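Local coordinates for PAN2-PAN3 deadenylation complex catalytic subunit pan2 (Neurospora crassa, PDB 4CZX), which probably serves as the catalytic subunit of a poly(A)-specific exonuclease that shortens mRNA tails, of which this chain is the N-terminal WD40 beta-propeller domain, at residues 17-31 and 43-55. Residues are numbered along the deposited sequence; the frame is centred on the assembly and turned at random. Where two conformers were deposited one is given.
Sequences YPSPIHPDYHAGPAS and WIGTQKGFAGSFI
D24 reaches T46 and K48 at the hairpin turn between strands 41-45 and 50-55, the middle strands of one four-stranded blade of the WD40 beta-propeller; residues 17-31 lead in from strand 10-16 of the preceding blade. T46 OG1 donates to D24 OD2 at 2.6 Å, on the anti side of the carboxylate, while accepting from K48 N, an ST turn, and from F50 N. Threonine suits the place because both branches work: OG1, between backbone N and carbonyl carbon (chi1 78°), serves D24 and both amides, while CG2 packs 3.7 Å from Y17 CE2. Replacing T46 by alanine removes both, which is likely to leave D24 OD2 and the amides of K48 and F50 without their shared partner and open a gap beside the Y17 ring. K48 bends at chi3 to bring NZ above the carboxylate plane, 2.9 Å from D24 OD1, a salt bridge widened by R66 on D24 and E70 on K48.

Along the strands from the turn, rings meet edge to face. H22 points its CE1-NE2 edge at one face of F50, planes at 83°, and ND1, bonded to CE1, accepts from D24 N in the ring plane, fixing the imidazole's rotation. Y17, with CG anti to its backbone N (chi1 -163°), lays one ring face against the F54 edge, centroids 5.4 Å apart, while I44 CG2 abuts its rim. G52 suits its place, since any CB would strike Y17 CZ. Q47, also in the turn, folds back at chi2 so that NE2 donates to P29 O at 2.9 Å, from above the carbonyl plane.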
# COMPACT_ATOMS: atom_id res chain seq x y z
N TYR A 17 7.67 -2.93 25.90
CA TYR A 17 7.25 -1.84 25.02
C TYR A 17 8.44 -0.99 24.63
O TYR A 17 9.04 -0.33 25.48
CB TYR A 17 6.14 -0.97 25.68
CG TYR A 17 5.42 -0.12 24.65
CD1 TYR A 17 4.43 -0.66 23.85
CD2 TYR A 17 5.78 1.21 24.45
CE1 TYR A 17 3.80 0.09 22.88
CE2 TYR A 17 5.16 1.97 23.50
CZ TYR A 17 4.16 1.40 22.72
OH TYR A 17 3.54 2.15 21.75
N PRO A 18 8.83 -1.01 23.34
CA PRO A 18 8.21 -1.76 22.24
C PRO A 18 8.56 -3.25 22.27
O PRO A 18 9.72 -3.58 22.48
CB PRO A 18 8.79 -1.08 20.99
CG PRO A 18 10.17 -0.63 21.43
CD PRO A 18 9.97 -0.20 22.87
N SER A 19 7.57 -4.12 22.08
CA SER A 19 7.78 -5.57 22.02
C SER A 19 8.33 -5.99 20.64
O SER A 19 8.34 -5.18 19.71
CB SER A 19 6.47 -6.29 22.30
OG SER A 19 5.71 -6.40 21.11
N PRO A 20 8.77 -7.25 20.48
CA PRO A 20 9.31 -7.67 19.18
C PRO A 20 8.37 -7.49 17.98
O PRO A 20 8.85 -7.37 16.85
CB PRO A 20 9.63 -9.15 19.40
CG PRO A 20 10.00 -9.22 20.85
CD PRO A 20 9.02 -8.28 21.52
N ILE A 21 7.06 -7.46 18.21
CA ILE A 21 6.11 -7.32 17.10
C ILE A 21 5.67 -5.88 16.89
O ILE A 21 4.75 -5.61 16.12
CB ILE A 21 4.87 -8.20 17.32
CG1 ILE A 21 4.22 -7.88 18.67
CG2 ILE A 21 5.26 -9.68 17.26
CD1 ILE A 21 2.84 -7.30 18.56
N HIS A 22 6.34 -4.95 17.57
CA HIS A 22 6.08 -3.52 17.42
C HIS A 22 6.95 -2.96 16.30
O HIS A 22 8.12 -3.32 16.19
CB HIS A 22 6.36 -2.79 18.74
CG HIS A 22 5.86 -1.37 18.78
ND1 HIS A 22 6.52 -0.34 18.15
CD2 HIS A 22 4.77 -0.82 19.36
CE1 HIS A 22 5.86 0.79 18.35
NE2 HIS A 22 4.79 0.52 19.08
N PRO A 23 6.41 -2.05 15.48
CA PRO A 23 7.19 -1.51 14.37
C PRO A 23 8.47 -0.77 14.78
O PRO A 23 9.35 -0.59 13.94
CB PRO A 23 6.22 -0.55 13.68
CG PRO A 23 5.13 -0.29 14.69
CD PRO A 23 5.02 -1.54 15.48
N ASP A 24 8.56 -0.34 16.04
CA ASP A 24 9.73 0.40 16.50
C ASP A 24 10.72 -0.46 17.29
O ASP A 24 11.73 0.06 17.78
CB ASP A 24 9.31 1.60 17.35
CG ASP A 24 8.48 2.60 16.58
OD1 ASP A 24 8.34 2.45 15.34
OD2 ASP A 24 7.98 3.56 17.20
N TYR A 25 10.45 -1.75 17.41
CA TYR A 25 11.32 -2.64 18.20
C TYR A 25 12.81 -2.54 17.83
O TYR A 25 13.69 -2.46 18.71
CB TYR A 25 10.85 -4.08 18.02
CG TYR A 25 11.64 -5.10 18.79
CD1 TYR A 25 11.56 -5.17 20.17
CD2 TYR A 25 12.47 -6.01 18.12
CE1 TYR A 25 12.27 -6.11 20.88
CE2 TYR A 25 13.19 -6.96 18.83
CZ TYR A 25 13.09 -7.00 20.21
OH TYR A 25 13.79 -7.93 20.93
N HIS A 26 13.10 -2.52 16.54
CA HIS A 26 14.46 -2.46 15.97
C HIS A 26 15.23 -1.23 16.42
O HIS A 26 16.46 -1.19 16.37
CB HIS A 26 14.38 -2.45 14.44
CG HIS A 26 13.86 -1.16 13.88
ND1 HIS A 26 12.51 -0.87 13.81
CD2 HIS A 26 14.51 -0.07 13.40
CE1 HIS A 26 12.36 0.34 13.29
NE2 HIS A 26 13.55 0.84 13.03
N ALA A 27 14.49 -0.19 16.78
CA ALA A 27 15.10 1.10 17.08
C ALA A 27 15.56 1.23 18.54
O ALA A 27 16.27 2.17 18.88
CB ALA A 27 14.13 2.23 16.72
N GLY A 28 15.17 0.28 19.39
CA GLY A 28 15.69 0.24 20.75
C GLY A 28 14.64 0.28 21.85
O GLY A 28 13.45 0.23 21.58
N PRO A 29 15.09 0.36 23.11
CA PRO A 29 14.19 0.37 24.27
C PRO A 29 13.42 1.67 24.40
O PRO A 29 13.60 2.58 23.59
CB PRO A 29 15.14 0.18 25.45
CG PRO A 29 16.40 0.86 24.98
CD PRO A 29 16.50 0.48 23.51
N ALA A 30 12.58 1.75 25.43
CA ALA A 30 11.83 2.97 25.70
C ALA A 30 12.75 4.20 25.80
O ALA A 30 13.90 4.09 26.24
CB ALA A 30 11.00 2.81 26.98
N SER A 31 12.23 5.34 25.37
CA SER A 31 12.98 6.60 25.36
C SER A 31 12.64 7.42 26.60
O SER A 31 13.42 8.30 27.01
CB SER A 31 12.65 7.40 24.10
OG SER A 31 11.25 7.69 24.06
N TRP A 43 2.58 6.16 30.84
CA TRP A 43 2.93 6.39 29.44
C TRP A 43 4.38 6.02 29.14
O TRP A 43 5.29 6.34 29.92
CB TRP A 43 2.68 7.84 29.07
CG TRP A 43 1.20 8.18 29.05
CD1 TRP A 43 0.42 8.53 30.11
CD2 TRP A 43 0.33 8.15 27.90
NE1 TRP A 43 -0.88 8.75 29.70
CE2 TRP A 43 -0.96 8.52 28.35
CE3 TRP A 43 0.52 7.86 26.54
CZ2 TRP A 43 -2.06 8.60 27.49
CZ3 TRP A 43 -0.58 7.94 25.69
CH2 TRP A 43 -1.85 8.32 26.16
N ILE A 44 4.59 5.35 28.00
CA ILE A 44 5.93 4.89 27.59
C ILE A 44 6.20 5.34 26.16
O ILE A 44 5.35 5.18 25.29
CB ILE A 44 6.05 3.35 27.67
CG1 ILE A 44 5.66 2.85 29.07
CG2 ILE A 44 7.45 2.85 27.23
CD1 ILE A 44 5.67 1.35 29.21
N GLY A 45 7.37 5.93 25.91
CA GLY A 45 7.71 6.35 24.56
C GLY A 45 8.74 5.45 23.89
O GLY A 45 9.54 4.83 24.58
N THR A 46 8.70 5.37 22.56
CA THR A 46 9.70 4.61 21.78
C THR A 46 10.72 5.52 21.10
O THR A 46 10.53 6.73 21.01
CB THR A 46 9.07 3.71 20.66
OG1 THR A 46 8.71 4.53 19.53
CG2 THR A 46 7.84 2.94 21.16
N GLN A 47 11.77 4.91 20.56
CA GLN A 47 12.85 5.64 19.92
C GLN A 47 12.44 6.26 18.59
O GLN A 47 13.24 6.95 17.96
CB GLN A 47 14.06 4.71 19.71
CG GLN A 47 14.65 4.14 21.01
CD GLN A 47 15.22 5.22 21.89
OE1 GLN A 47 15.65 6.27 21.39
NE2 GLN A 47 15.22 4.99 23.22
N LYS A 48 11.21 5.99 18.14
CA LYS A 48 10.70 6.56 16.89
C LYS A 48 9.41 7.35 17.12
O LYS A 48 8.70 7.71 16.19
CB LYS A 48 10.47 5.47 15.83
CG LYS A 48 11.78 4.86 15.29
CD LYS A 48 11.52 3.50 14.64
CE LYS A 48 10.76 3.62 13.32
NZ LYS A 48 9.98 2.39 12.96
N GLY A 49 9.09 7.59 18.38
CA GLY A 49 7.95 8.45 18.68
C GLY A 49 6.59 7.78 18.88
O GLY A 49 5.57 8.47 18.89
N PHE A 50 6.55 6.47 19.05
CA PHE A 50 5.28 5.87 19.47
C PHE A 50 5.04 6.15 20.96
O PHE A 50 5.97 6.07 21.77
CB PHE A 50 5.24 4.36 19.21
CG PHE A 50 4.12 3.94 18.32
CD1 PHE A 50 2.83 3.78 18.82
CD2 PHE A 50 4.34 3.69 16.98
CE1 PHE A 50 1.79 3.39 17.98
CE2 PHE A 50 3.31 3.30 16.13
CZ PHE A 50 2.03 3.14 16.63
N ALA A 51 3.80 6.50 21.29
CA ALA A 51 3.36 6.63 22.68
C ALA A 51 2.42 5.48 23.00
O ALA A 51 1.46 5.25 22.25
CB ALA A 51 2.66 7.97 22.90
N GLY A 52 2.71 4.75 24.07
CA GLY A 52 1.79 3.74 24.55
C GLY A 52 1.34 4.06 25.97
O GLY A 52 2.16 4.45 26.80
N SER A 53 0.05 3.89 26.26
CA SER A 53 -0.48 4.09 27.61
C SER A 53 -0.98 2.76 28.18
O SER A 53 -1.51 1.91 27.45
CB SER A 53 -1.61 5.12 27.61
OG SER A 53 -2.77 4.63 26.97
N PHE A 54 -0.82 2.61 29.49
CA PHE A 54 -1.13 1.37 30.20
C PHE A 54 -1.82 1.64 31.54
O PHE A 54 -1.42 2.54 32.28
CB PHE A 54 0.14 0.55 30.40
CG PHE A 54 0.85 0.23 29.11
CD1 PHE A 54 1.79 1.09 28.57
CD2 PHE A 54 0.54 -0.94 28.42
CE1 PHE A 54 2.43 0.80 27.38
CE2 PHE A 54 1.18 -1.24 27.21
CZ PHE A 54 2.12 -0.37 26.70
N ILE A 55 -2.86 0.85 31.85
CA ILE A 55 -3.72 1.11 33.01
C ILE A 55 -3.37 0.29 34.23
O ILE A 55 -3.23 -0.94 34.15
CB ILE A 55 -5.22 0.80 32.71
CG1 ILE A 55 -5.68 1.47 31.41
CG2 ILE A 55 -6.11 1.20 33.89
CD1 ILE A 55 -6.95 0.86 30.85
O HOH W 1 12.03 1.92 19.97